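Local coordinates for Ycf54 protein (PDB 3HZE) that is of unestablished function itself but, as in other members of the Ycf54 family, probably assists the oxidative ring-closing step of chlorophyll biosynthesis, at residues A2-I7 with A67-N72; Y6-K11 with Y85-Q90. All coordinates share one frame; numbering follows the deposited sequence.

Interaction 1 (A2-I7 with A67-N72); sequences ATYYYI and AIISTN
I7 and I68 form the tight end of an antiparallel beta-strand pair that joins strand 3-10 to strand 65-70 inside a four-stranded sheet. Their side chains lie alongside each other, pointing the same way, with I7 CG1 3.6 Å from I68 CB. I7 CG1 stands between its own backbone N and carbonyl carbon (chi1 52°), a crowded position from which it reaches toward I68. L79 of helix 73-83 covers both isoleucines, and such branched apolar residues suit the face between sheet and helix. On the other face I69 takes over: its CG1 meets Y6 CB and its CG2 meets Y4 CB, each at 3.8 Å. Four backbone hydrogen bonds link Y5 with S70 and I7 with I68, among them S70 N to Y5 O at 2.9 Å.

Pairing stops at S70; from T71 on the contact is looser and wetter. S70 OG accepts from N72 N at 3.0 Å, an ST turn just ahead of helix 73-83, where N72 is the N-cap, its OD1 bonded to F75 N. The buried S70 hydroxyl also bonds to D39 O, its second backbone partner. T71 CG2 lies 3.8 Å from Y4 CE1, the two side chains running alongside and pointing the same way. The Y5 ring turns its edge to T71 O, in the ring plane. Where the backbones part, one water donates to T3 O (2.9 Å) and T71 O (2.7 Å).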
loop_
_atom_site.group_PDB
_atom_site.type_symbol
_atom_site.label_atom_id
_atom_site.label_comp_id
_atom_site.label_asym_id
_atom_site.label_seq_id
_atom_site.Cartn_x
_atom_site.Cartn_y
_atom_site.Cartn_z
ATOM N N ALA A 2 -1.457 9.048 13.599
ATOM C CA ALA A 2 -2.462 8.045 13.154
ATOM C C ALA A 2 -1.784 6.704 12.897
ATOM O O ALA A 2 -0.561 6.599 12.934
ATOM C CB ALA A 2 -3.151 8.536 11.880
ATOM N N THR A 3 -2.587 5.676 12.649
ATOM C CA THR A 3 -2.058 4.354 12.369
ATOM C C THR A 3 -2.327 4.027 10.906
ATOM O O THR A 3 -3.454 4.162 10.431
ATOM C CB THR A 3 -2.731 3.277 13.234
ATOM O OG1 THR A 3 -2.497 3.560 14.619
ATOM C CG2 THR A 3 -2.172 1.899 12.891
ATOM N N TYR A 4 -1.289 3.597 10.202
ATOM C CA TYR A 4 -1.406 3.252 8.793
ATOM C C TYR A 4 -1.212 1.753 8.598
ATOM O O TYR A 4 -0.225 1.184 9.063
ATOM C CB TYR A 4 -0.346 4.010 7.997
ATOM C CG TYR A 4 -0.555 5.499 8.017
ATOM C CD1 TYR A 4 -1.325 6.121 7.039
ATOM C CD2 TYR A 4 -0.024 6.286 9.039
ATOM C CE1 TYR A 4 -1.566 7.489 7.073
ATOM C CE2 TYR A 4 -0.262 7.669 9.082
ATOM C CZ TYR A 4 -1.033 8.257 8.095
ATOM O OH TYR A 4 -1.270 9.616 8.116
ATOM N N TYR A 5 -2.154 1.119 7.910
ATOM C CA TYR A 5 -2.074 -0.313 7.642
ATOM C C TYR A 5 -1.674 -0.451 6.179
ATOM O O TYR A 5 -1.999 0.415 5.361
ATOM C CB TYR A 5 -3.433 -0.964 7.889
ATOM C CG TYR A 5 -3.954 -0.716 9.285
ATOM C CD1 TYR A 5 -3.559 -1.522 10.350
ATOM C CD2 TYR A 5 -4.804 0.357 9.551
ATOM C CE1 TYR A 5 -3.999 -1.265 11.654
ATOM C CE2 TYR A 5 -5.248 0.628 10.851
ATOM C CZ TYR A 5 -4.841 -0.189 11.897
ATOM O OH TYR A 5 -5.275 0.073 13.181
ATOM N N TYR A 6 -0.980 -1.527 5.828
ATOM C CA TYR A 6 -0.552 -1.654 4.441
ATOM C C TYR A 6 -0.277 -3.070 3.981
ATOM O O TYR A 6 -0.004 -3.955 4.787
ATOM C CB TYR A 6 0.733 -0.844 4.241
ATOM C CG TYR A 6 1.917 -1.444 4.983
ATOM C CD1 TYR A 6 2.632 -2.517 4.453
ATOM C CD2 TYR A 6 2.273 -0.983 6.251
ATOM C CE1 TYR A 6 3.675 -3.120 5.176
ATOM C CE2 TYR A 6 3.307 -1.574 6.975
ATOM C CZ TYR A 6 4.001 -2.642 6.432
ATOM O OH TYR A 6 5.016 -3.222 7.155
ATOM N N ILE A 7 -0.360 -3.277 2.672
ATOM C CA ILE A 7 0.016 -4.553 2.098
ATOM C C ILE A 7 1.214 -4.156 1.233
ATOM O O ILE A 7 1.255 -3.051 0.685
ATOM C CB ILE A 7 -1.069 -5.199 1.207
ATOM C CG1 ILE A 7 -1.552 -4.212 0.148
ATOM C CG2 ILE A 7 -2.192 -5.747 2.079
ATOM C CD1 ILE A 7 -2.244 -4.885 -1.029
ATOM N N ALA A 67 3.370 -0.363 -2.195
ATOM C CA ALA A 67 2.521 -0.607 -1.053
ATOM C C ALA A 67 1.163 0.027 -1.271
ATOM O O ALA A 67 1.036 1.006 -2.000
ATOM C CB ALA A 67 3.156 -0.022 0.208
ATOM N N ILE A 68 0.141 -0.565 -0.668
ATOM C CA ILE A 68 -1.186 0.032 -0.710
ATOM C C ILE A 68 -1.355 0.348 0.767
ATOM O O ILE A 68 -1.322 -0.553 1.601
ATOM C CB ILE A 68 -2.280 -0.942 -1.176
ATOM C CG1 ILE A 68 -2.202 -1.132 -2.694
ATOM C CG2 ILE A 68 -3.657 -0.371 -0.837
ATOM C CD1 ILE A 68 -1.008 -1.911 -3.179
ATOM N N ILE A 69 -1.487 1.630 1.087
ATOM C CA ILE A 69 -1.608 2.062 2.470
ATOM C C ILE A 69 -2.983 2.654 2.746
ATOM O O ILE A 69 -3.558 3.326 1.888
ATOM C CB ILE A 69 -0.511 3.104 2.783
ATOM C CG1 ILE A 69 0.857 2.523 2.409
ATOM C CG2 ILE A 69 -0.537 3.481 4.263
ATOM C CD1 ILE A 69 2.002 3.513 2.522
ATOM N N SER A 70 -3.508 2.402 3.943
ATOM C CA SER A 70 -4.822 2.915 4.313
ATOM C C SER A 70 -4.997 3.017 5.822
ATOM O O SER A 70 -4.403 2.250 6.580
ATOM C CB SER A 70 -5.922 2.007 3.749
ATOM O OG SER A 70 -7.211 2.473 4.133
ATOM N N THR A 71 -5.812 3.966 6.262
ATOM C CA THR A 71 -6.058 4.093 7.689
ATOM C C THR A 71 -7.233 3.197 8.074
ATOM O O THR A 71 -7.618 3.124 9.243
ATOM C CB THR A 71 -6.343 5.546 8.087
ATOM O OG1 THR A 71 -7.309 6.109 7.191
ATOM C CG2 THR A 71 -5.057 6.366 8.035
ATOM N N ASN A 72 -7.800 2.516 7.077
ATOM C CA ASN A 72 -8.907 1.584 7.296
ATOM C C ASN A 72 -8.292 0.184 7.307
ATOM O O ASN A 72 -7.958 -0.363 6.254
ATOM C CB ASN A 72 -9.927 1.682 6.158
ATOM C CG ASN A 72 -11.106 0.734 6.343
ATOM O OD1 ASN A 72 -10.929 -0.427 6.711
ATOM N ND2 ASN A 72 -12.315 1.228 6.082
HETATM O O HOH W 1 -6.175 4.153 11.303
#

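Interaction 2 (Y6-K11 with Y85-Q90); sequences YILASK and YVLMGQ
The ring of Y6 lies flat over the backbone of G89 where strand 3-10 pairs antiparallel with 87-92, an outermost strand of the sheet. Y6 CG sits between its own backbone N and carbonyl carbon (chi1 68°), which swings the ring across the neighbouring strand. Y6 N to G89 O and G89 N to Y6 O, each 2.9 Å, hold G89 opposite Y6. G89 CA then lies 3.8 Å from the ring centroid and 26° off the ring normal, a CH-pi contact, while G89 O stands above the same ring near its rim. Glycine suits the spot because any side chain on this face would run into the phenol. The far end is held too: Y6 OH bonds to Q57 OE1, and Q57 NE2 to M88 O, which ties the phenol back to this strand. An alanine in place of Y6 would probably leave G89 uncovered and Q57 OE1 without its phenol partner.

Further along this face L8 and L87 run side by side, pointing the same way, their tips L8 CD2 and L87 CD1 4.2 Å apart. Beneath them L87 N bonds to L8 O at 2.8 Å. The opposite face carries I7 and M88, a selenomethionine, both touching I76 of helix 73-83; M88 CG is 3.4 Å from Y6 O. Just before strand 87-92 begins, V86 comes close to small A9, with A9 CB 3.6 Å from V86 CG1.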
loop_
_atom_site.group_PDB
_atom_site.type_symbol
_atom_site.label_atom_id
_atom_site.label_comp_id
_atom_site.label_asym_id
_atom_site.label_seq_id
_atom_site.Cartn_x
_atom_site.Cartn_y
_atom_site.Cartn_z
ATOM N N TYR A 6 -0.980 -1.527 5.828
ATOM C CA TYR A 6 -0.552 -1.654 4.441
ATOM C C TYR A 6 -0.277 -3.070 3.981
ATOM O O TYR A 6 -0.004 -3.955 4.787
ATOM C CB TYR A 6 0.733 -0.844 4.241
ATOM C CG TYR A 6 1.917 -1.444 4.983
ATOM C CD1 TYR A 6 2.632 -2.517 4.453
ATOM C CD2 TYR A 6 2.273 -0.983 6.251
ATOM C CE1 TYR A 6 3.675 -3.120 5.176
ATOM C CE2 TYR A 6 3.307 -1.574 6.975
ATOM C CZ TYR A 6 4.001 -2.642 6.432
ATOM O OH TYR A 6 5.016 -3.222 7.155
ATOM N N ILE A 7 -0.360 -3.277 2.672
ATOM C CA ILE A 7 0.016 -4.553 2.098
ATOM C C ILE A 7 1.214 -4.156 1.233
ATOM O O ILE A 7 1.255 -3.051 0.685
ATOM C CB ILE A 7 -1.069 -5.199 1.207
ATOM C CG1 ILE A 7 -1.552 -4.212 0.148
ATOM C CG2 ILE A 7 -2.192 -5.747 2.079
ATOM C CD1 ILE A 7 -2.244 -4.885 -1.029
ATOM N N LEU A 8 2.199 -5.034 1.136
ATOM C CA LEU A 8 3.382 -4.749 0.342
ATOM C C LEU A 8 3.619 -5.887 -0.643
ATOM O O LEU A 8 3.513 -7.047 -0.276
ATOM C CB LEU A 8 4.597 -4.602 1.267
ATOM C CG LEU A 8 5.983 -4.421 0.649
ATOM C CD1 LEU A 8 6.077 -3.055 -0.035
ATOM C CD2 LEU A 8 7.035 -4.539 1.760
ATOM N N ALA A 9 3.919 -5.557 -1.895
ATOM C CA ALA A 9 4.186 -6.587 -2.899
ATOM C C ALA A 9 5.029 -6.027 -4.032
ATOM O O ALA A 9 5.138 -4.805 -4.200
ATOM C CB ALA A 9 2.873 -7.134 -3.456
ATOM N N SER A 10 5.608 -6.920 -4.827
ATOM C CA SER A 10 6.428 -6.495 -5.951
ATOM C C SER A 10 5.506 -5.866 -6.990
ATOM O O SER A 10 4.326 -6.219 -7.079
ATOM C CB SER A 10 7.152 -7.700 -6.565
ATOM O OG SER A 10 6.225 -8.596 -7.154
ATOM N N LYS A 11 6.035 -4.928 -7.767
ATOM C CA LYS A 11 5.237 -4.286 -8.795
ATOM C C LYS A 11 4.901 -5.346 -9.838
ATOM O O LYS A 11 3.861 -5.288 -10.502
ATOM C CB LYS A 11 6.015 -3.130 -9.437
ATOM C CG LYS A 11 6.591 -2.162 -8.412
ATOM C CD LYS A 11 6.447 -0.700 -8.824
ATOM C CE LYS A 11 7.152 -0.392 -10.126
ATOM N NZ LYS A 11 7.136 1.071 -10.425
ATOM N N TYR A 85 -0.579 -13.525 -1.755
ATOM C CA TYR A 85 0.882 -13.452 -1.859
ATOM C C TYR A 85 1.459 -12.049 -1.706
ATOM O O TYR A 85 2.135 -11.536 -2.601
ATOM C CB TYR A 85 1.318 -14.048 -3.196
ATOM C CG TYR A 85 0.990 -15.512 -3.308
ATOM C CD1 TYR A 85 1.773 -16.466 -2.667
ATOM C CD2 TYR A 85 -0.117 -15.944 -4.028
ATOM C CE1 TYR A 85 1.463 -17.822 -2.739
ATOM C CE2 TYR A 85 -0.441 -17.303 -4.107
ATOM C CZ TYR A 85 0.355 -18.233 -3.459
ATOM O OH TYR A 85 0.053 -19.575 -3.521
ATOM N N VAL A 86 1.193 -11.444 -0.557
ATOM C CA VAL A 86 1.675 -10.102 -0.252
ATOM C C VAL A 86 2.031 -10.062 1.223
ATOM O O VAL A 86 1.621 -10.936 1.990
ATOM C CB VAL A 86 0.580 -9.034 -0.484
ATOM C CG1 VAL A 86 0.193 -8.980 -1.952
ATOM C CG2 VAL A 86 -0.635 -9.359 0.378
ATOM N N LEU A 87 2.790 -9.047 1.619
ATOM C CA LEU A 87 3.158 -8.875 3.014
ATOM C C LEU A 87 2.185 -7.842 3.550
ATOM O O LEU A 87 1.667 -7.025 2.789
ATOM C CB LEU A 87 4.592 -8.358 3.140
ATOM C CG LEU A 87 5.694 -9.297 2.628
ATOM C CD1 LEU A 87 7.049 -8.612 2.729
ATOM C CD2 LEU A 87 5.690 -10.578 3.443
HETATM N N MSE A 88 1.918 -7.888 4.848
HETATM C CA MSE A 88 1.005 -6.932 5.453
HETATM C C MSE A 88 1.641 -6.396 6.726
HETATM O O MSE A 88 2.475 -7.063 7.339
HETATM C CB MSE A 88 -0.338 -7.605 5.766
HETATM C CG MSE A 88 -1.370 -6.676 6.399
HETATM SE SE MSE A 88 -3.118 -7.494 6.706
HETATM C CE MSE A 88 -2.582 -8.800 8.030
ATOM N N GLY A 89 1.260 -5.186 7.116
ATOM C CA GLY A 89 1.808 -4.612 8.328
ATOM C C GLY A 89 1.156 -3.291 8.677
ATOM O O GLY A 89 0.137 -2.918 8.096
ATOM N N GLN A 90 1.746 -2.576 9.630
ATOM C CA GLN A 90 1.215 -1.287 10.051
ATOM C C GLN A 90 2.293 -0.439 10.712
ATOM O O GLN A 90 3.329 -0.953 11.139
ATOM C CB GLN A 90 0.054 -1.490 11.030
ATOM C CG GLN A 90 0.401 -2.325 12.264
ATOM C CD GLN A 90 -0.792 -2.521 13.185
ATOM O OE1 GLN A 90 -1.012 -1.741 14.114
ATOM N NE2 GLN A 90 -1.578 -3.559 12.920
#

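How the interactions relate
From the N terminus, strand 3-10 comes first and later receives both partners. The chain runs through helices 13-16 and 21-34, strand 40-44 and helix 55-60 before strand 65-70 returns to close the shorter loop in interaction 1. Helix 73-83 then crosses one face of the sheet, and strand 87-92 closes the longer loop in interaction 2. Both loops start from strand 3-10; from the shared Y6 and I7, the shorter lies within the longer. Strand 3-10 is thus central, flanked by two strands parallel to each other, which with their helix make a beta-alpha-beta crossover spanning it. The contacts touch directly where Q90 CB packs 3.3 Å from Y4 O.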